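Local coordinates for protein Rho guanine nucleotide exchange factor 3 (Mus musculus, PDB 2Z0Q) that acts as a guanine nucleotide exchange factor for the small GTPases RhoA and RhoB, this chain being the DH-PH fragment of that factor, at residues L52-I63 and L121-V131. Residues are numbered along the deposited sequence; the frame is centred on the assembly and turned at random.
Sequences LSIMTEQELNQI and LLDHKKQDHRV
K125, in the last turn of helix 107-125, carries its ammonium group to the carboxylate of E59 and forms a salt bridge there. K125 NZ lies 2.7 Å from E59 OE2, approaching from above the carboxylate plane, and makes a second, weak bond to E59 OE1. The same OE1 accepts the backbone N-H of T56 on its anti side at 2.8 Å, while T56 OG1 receives the N-H of E59 in an almost straight bond (177°). This reciprocal capping box starts helix 57-64 and fixes the carboxylate that K125 grips. Replacing E59 with an alanine removes the carboxylate and is likely to leave the K125 ammonium without a charged mate and the T56 N-H without its acceptor. A water extends the network, accepting from K125 NZ and donating to I54 O and D128 OD1. Farther out, the extended R130 lays one guanidinium face over I54 CA, with R130 NH2 2.7 Å from L52 O, but the group is too near S53 O for its exact place to be relied on.

Next to the ion pair, the selenomethionine M55, bent at chi3 (74°), sets its CE 3.2 Å from K125 CE, closer than usual carbon contact. L121 CD2 rests on I63 CD1 at 3.8 Å, the side chains crossing at about a right angle, and I63 also meets L122. At the other end I54 CG2 packs on V131 CG1 at 3.6 Å. The contact thus joins two helix-to-helix connections of the all-helical DH domain: Schellman motif (S53 as C-prime) to capping box, and type I turn K125-D128 to the D128 N-cap of helix 129-132.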
loop_
_atom_site.group_PDB
_atom_site.type_symbol
_atom_site.label_atom_id
_atom_site.label_comp_id
_atom_site.label_asym_id
_atom_site.label_seq_id
_atom_site.Cartn_x
_atom_site.Cartn_y
_atom_site.Cartn_z
ATOM N N LEU A 52 -1.706 26.262 7.011
ATOM C CA LEU A 52 -1.026 26.292 8.302
ATOM C C LEU A 52 0.415 25.802 8.221
ATOM O O LEU A 52 1.061 25.560 9.252
ATOM C CB LEU A 52 -1.800 25.447 9.311
ATOM C CG LEU A 52 -3.215 25.933 9.634
ATOM C CD1 LEU A 52 -3.941 24.864 10.444
ATOM C CD2 LEU A 52 -3.163 27.252 10.409
ATOM N N SER A 53 0.906 25.636 6.995
ATOM C CA SER A 53 2.284 25.198 6.749
ATOM C C SER A 53 2.712 23.976 7.554
ATOM O O SER A 53 3.852 23.906 8.008
ATOM C CB SER A 53 3.240 26.360 7.059
ATOM O OG SER A 53 2.861 27.532 6.362
ATOM N N ILE A 54 1.804 23.016 7.736
ATOM C CA ILE A 54 2.093 21.791 8.502
ATOM C C ILE A 54 3.182 20.930 7.847
ATOM O O ILE A 54 3.896 20.190 8.512
ATOM C CB ILE A 54 0.816 20.975 8.670
ATOM C CG1 ILE A 54 -0.234 21.848 9.352
ATOM C CG2 ILE A 54 1.090 19.697 9.489
ATOM C CD1 ILE A 54 -1.607 21.226 9.389
HETATM N N MSE A 55 3.293 21.037 6.532
HETATM C CA MSE A 55 4.310 20.322 5.768
HETATM C C MSE A 55 4.721 21.306 4.684
HETATM O O MSE A 55 3.994 22.259 4.409
HETATM C CB MSE A 55 3.739 19.066 5.094
HETATM C CG MSE A 55 3.345 17.922 6.025
HETATM SE SE MSE A 55 2.922 16.278 5.026
HETATM C CE MSE A 55 4.687 15.766 4.535
ATOM N N THR A 56 5.855 21.079 4.046
ATOM C CA THR A 56 6.278 21.999 2.996
ATOM C C THR A 56 5.383 21.877 1.756
ATOM O O THR A 56 4.629 20.909 1.606
ATOM C CB THR A 56 7.740 21.753 2.595
ATOM O OG1 THR A 56 7.834 20.579 1.771
ATOM C CG2 THR A 56 8.591 21.572 3.851
ATOM N N GLU A 57 5.446 22.871 0.881
ATOM C CA GLU A 57 4.639 22.825 -0.325
ATOM C C GLU A 57 5.133 21.629 -1.101
ATOM O O GLU A 57 4.361 20.927 -1.745
ATOM C CB GLU A 57 4.818 24.091 -1.168
ATOM C CG GLU A 57 4.246 25.344 -0.514
ATOM C CD GLU A 57 4.242 26.549 -1.443
ATOM O OE1 GLU A 57 3.572 26.481 -2.500
ATOM O OE2 GLU A 57 4.908 27.557 -1.107
ATOM N N GLN A 58 6.435 21.394 -1.024
ATOM C CA GLN A 58 7.027 20.271 -1.726
ATOM C C GLN A 58 6.371 18.964 -1.251
ATOM O O GLN A 58 5.794 18.221 -2.051
ATOM C CB GLN A 58 8.531 20.222 -1.451
ATOM C CG GLN A 58 9.301 21.467 -1.884
ATOM C CD GLN A 58 9.049 22.687 -1.001
ATOM O OE1 GLN A 58 9.346 22.682 0.200
ATOM N NE2 GLN A 58 8.507 23.746 -1.605
ATOM N N GLU A 59 6.476 18.709 0.053
ATOM C CA GLU A 59 5.928 17.514 0.693
ATOM C C GLU A 59 4.446 17.260 0.457
ATOM O O GLU A 59 4.035 16.111 0.313
ATOM C CB GLU A 59 6.187 17.566 2.204
ATOM C CG GLU A 59 7.663 17.577 2.572
ATOM C CD GLU A 59 7.894 17.863 4.042
ATOM O OE1 GLU A 59 7.100 18.618 4.637
ATOM O OE2 GLU A 59 8.870 17.339 4.604
ATOM N N LEU A 60 3.647 18.328 0.447
ATOM C CA LEU A 60 2.213 18.223 0.228
ATOM C C LEU A 60 1.945 17.933 -1.227
ATOM O O LEU A 60 1.005 17.199 -1.555
ATOM C CB LEU A 60 1.501 19.527 0.617
ATOM C CG LEU A 60 1.453 19.864 2.106
ATOM C CD1 LEU A 60 0.850 21.250 2.315
ATOM C CD2 LEU A 60 0.633 18.812 2.825
ATOM N N ASN A 61 2.754 18.522 -2.109
ATOM C CA ASN A 61 2.573 18.297 -3.539
ATOM C C ASN A 61 2.875 16.848 -3.842
ATOM O O ASN A 61 2.221 16.243 -4.693
ATOM C CB ASN A 61 3.504 19.178 -4.378
ATOM C CG ASN A 61 3.120 20.642 -4.335
ATOM O OD1 ASN A 61 1.940 20.996 -4.390
ATOM N ND2 ASN A 61 4.118 21.506 -4.262
ATOM N N GLN A 62 3.859 16.299 -3.131
ATOM C CA GLN A 62 4.255 14.916 -3.339
ATOM C C GLN A 62 3.252 13.912 -2.774
ATOM O O GLN A 62 3.327 12.718 -3.070
ATOM C CB GLN A 62 5.622 14.643 -2.713
ATOM C CG GLN A 62 6.287 13.399 -3.298
ATOM C CD GLN A 62 7.471 12.916 -2.490
ATOM O OE1 GLN A 62 8.365 13.687 -2.156
ATOM N NE2 GLN A 62 7.483 11.629 -2.174
ATOM N N ILE A 63 2.314 14.388 -1.962
ATOM C CA ILE A 63 1.322 13.500 -1.372
ATOM C C ILE A 63 -0.053 13.577 -2.040
ATOM O O ILE A 63 -0.666 12.544 -2.289
ATOM C CB ILE A 63 1.217 13.760 0.159
ATOM C CG1 ILE A 63 2.511 13.276 0.830
ATOM C CG2 ILE A 63 0.011 13.050 0.758
ATOM C CD1 ILE A 63 2.588 13.541 2.318
ATOM N N LEU A 121 7.555 8.885 2.714
ATOM C CA LEU A 121 7.526 10.197 3.350
ATOM C C LEU A 121 6.461 10.220 4.437
ATOM O O LEU A 121 6.682 10.714 5.552
ATOM C CB LEU A 121 7.225 11.281 2.323
ATOM C CG LEU A 121 6.885 12.658 2.908
ATOM C CD1 LEU A 121 8.139 13.280 3.525
ATOM C CD2 LEU A 121 6.325 13.540 1.826
ATOM N N LEU A 122 5.287 9.688 4.119
ATOM C CA LEU A 122 4.197 9.664 5.073
ATOM C C LEU A 122 4.563 8.859 6.328
ATOM O O LEU A 122 4.196 9.245 7.437
ATOM C CB LEU A 122 2.954 9.079 4.401
ATOM C CG LEU A 122 1.577 9.450 4.936
ATOM C CD1 LEU A 122 1.511 10.952 5.254
ATOM C CD2 LEU A 122 0.526 9.073 3.881
ATOM N N ASP A 123 5.268 7.745 6.162
ATOM C CA ASP A 123 5.661 6.935 7.318
ATOM C C ASP A 123 6.575 7.761 8.216
ATOM O O ASP A 123 6.571 7.639 9.435
ATOM C CB ASP A 123 6.442 5.679 6.898
ATOM C CG ASP A 123 5.567 4.601 6.280
ATOM O OD1 ASP A 123 4.335 4.669 6.445
ATOM O OD2 ASP A 123 6.130 3.663 5.658
ATOM N N HIS A 124 7.393 8.598 7.605
ATOM C CA HIS A 124 8.297 9.391 8.396
ATOM C C HIS A 124 7.553 10.492 9.151
ATOM O O HIS A 124 7.846 10.744 10.320
ATOM C CB HIS A 124 9.373 9.990 7.501
ATOM C CG HIS A 124 10.327 10.875 8.231
ATOM N ND1 HIS A 124 11.119 10.421 9.263
ATOM C CD2 HIS A 124 10.607 12.191 8.090
ATOM C CE1 HIS A 124 11.848 11.420 9.727
ATOM N NE2 HIS A 124 11.555 12.506 9.032
ATOM N N LYS A 125 6.592 11.129 8.477
ATOM C CA LYS A 125 5.807 12.216 9.054
ATOM C C LYS A 125 4.979 11.843 10.271
ATOM O O LYS A 125 4.674 12.700 11.090
ATOM C CB LYS A 125 4.888 12.828 7.997
ATOM C CG LYS A 125 5.622 13.660 6.963
ATOM C CD LYS A 125 6.171 14.963 7.562
ATOM C CE LYS A 125 7.141 15.653 6.588
ATOM N NZ LYS A 125 7.474 17.068 6.956
ATOM N N LYS A 126 4.606 10.578 10.409
ATOM C CA LYS A 126 3.815 10.210 11.568
ATOM C C LYS A 126 4.666 10.339 12.835
ATOM O O LYS A 126 4.178 10.101 13.939
ATOM C CB LYS A 126 3.252 8.790 11.418
ATOM C CG LYS A 126 4.297 7.710 11.292
ATOM C CD LYS A 126 3.709 6.427 10.725
ATOM C CE LYS A 126 2.675 5.806 11.650
ATOM N NZ LYS A 126 2.268 4.451 11.151
ATOM N N GLN A 127 5.931 10.726 12.664
ATOM C CA GLN A 127 6.862 10.924 13.785
ATOM C C GLN A 127 6.806 12.387 14.245
ATOM O O GLN A 127 7.033 12.703 15.411
ATOM C CB GLN A 127 8.300 10.593 13.362
ATOM C CG GLN A 127 9.306 10.733 14.500
ATOM C CD GLN A 127 10.716 11.094 14.031
ATOM O OE1 GLN A 127 11.279 10.449 13.139
ATOM N NE2 GLN A 127 11.296 12.126 14.646
ATOM N N ASP A 128 6.503 13.272 13.305
ATOM C CA ASP A 128 6.401 14.707 13.551
ATOM C C ASP A 128 5.205 15.001 14.469
ATOM O O ASP A 128 4.105 14.519 14.231
ATOM C CB ASP A 128 6.257 15.400 12.186
ATOM C CG ASP A 128 6.203 16.911 12.278
ATOM O OD1 ASP A 128 6.554 17.563 11.271
ATOM O OD2 ASP A 128 5.799 17.450 13.324
ATOM N N HIS A 129 5.416 15.782 15.527
ATOM C CA HIS A 129 4.329 16.098 16.461
ATOM C C HIS A 129 3.335 17.101 15.873
ATOM O O HIS A 129 2.123 16.982 16.060
ATOM C CB HIS A 129 4.882 16.665 17.777
ATOM C CG HIS A 129 5.776 15.720 18.523
ATOM N ND1 HIS A 129 5.505 14.373 18.644
ATOM C CD2 HIS A 129 6.907 15.940 19.237
ATOM C CE1 HIS A 129 6.427 13.805 19.402
ATOM N NE2 HIS A 129 7.288 14.734 19.776
ATOM N N ARG A 130 3.870 18.083 15.160
ATOM C CA ARG A 130 3.074 19.127 14.533
ATOM C C ARG A 130 1.978 18.527 13.656
ATOM O O ARG A 130 0.851 19.015 13.629
ATOM C CB ARG A 130 3.987 20.014 13.693
ATOM C CG ARG A 130 3.337 21.287 13.203
ATOM C CD ARG A 130 4.296 22.085 12.328
ATOM N NE ARG A 130 3.630 23.248 11.759
ATOM C CZ ARG A 130 4.119 23.984 10.770
ATOM N NH1 ARG A 130 5.293 23.680 10.227
ATOM N NH2 ARG A 130 3.427 25.022 10.320
ATOM N N VAL A 131 2.324 17.469 12.932
ATOM C CA VAL A 131 1.363 16.802 12.067
ATOM C C VAL A 131 0.393 15.953 12.890
ATOM O O VAL A 131 -0.826 16.125 12.778
ATOM C CB VAL A 131 2.072 15.898 11.018
ATOM C CG1 VAL A 131 2.988 16.735 10.127
ATOM C CG2 VAL A 131 2.857 14.818 11.715
HETATM O O HOH W 1 5.603 18.103 8.745
#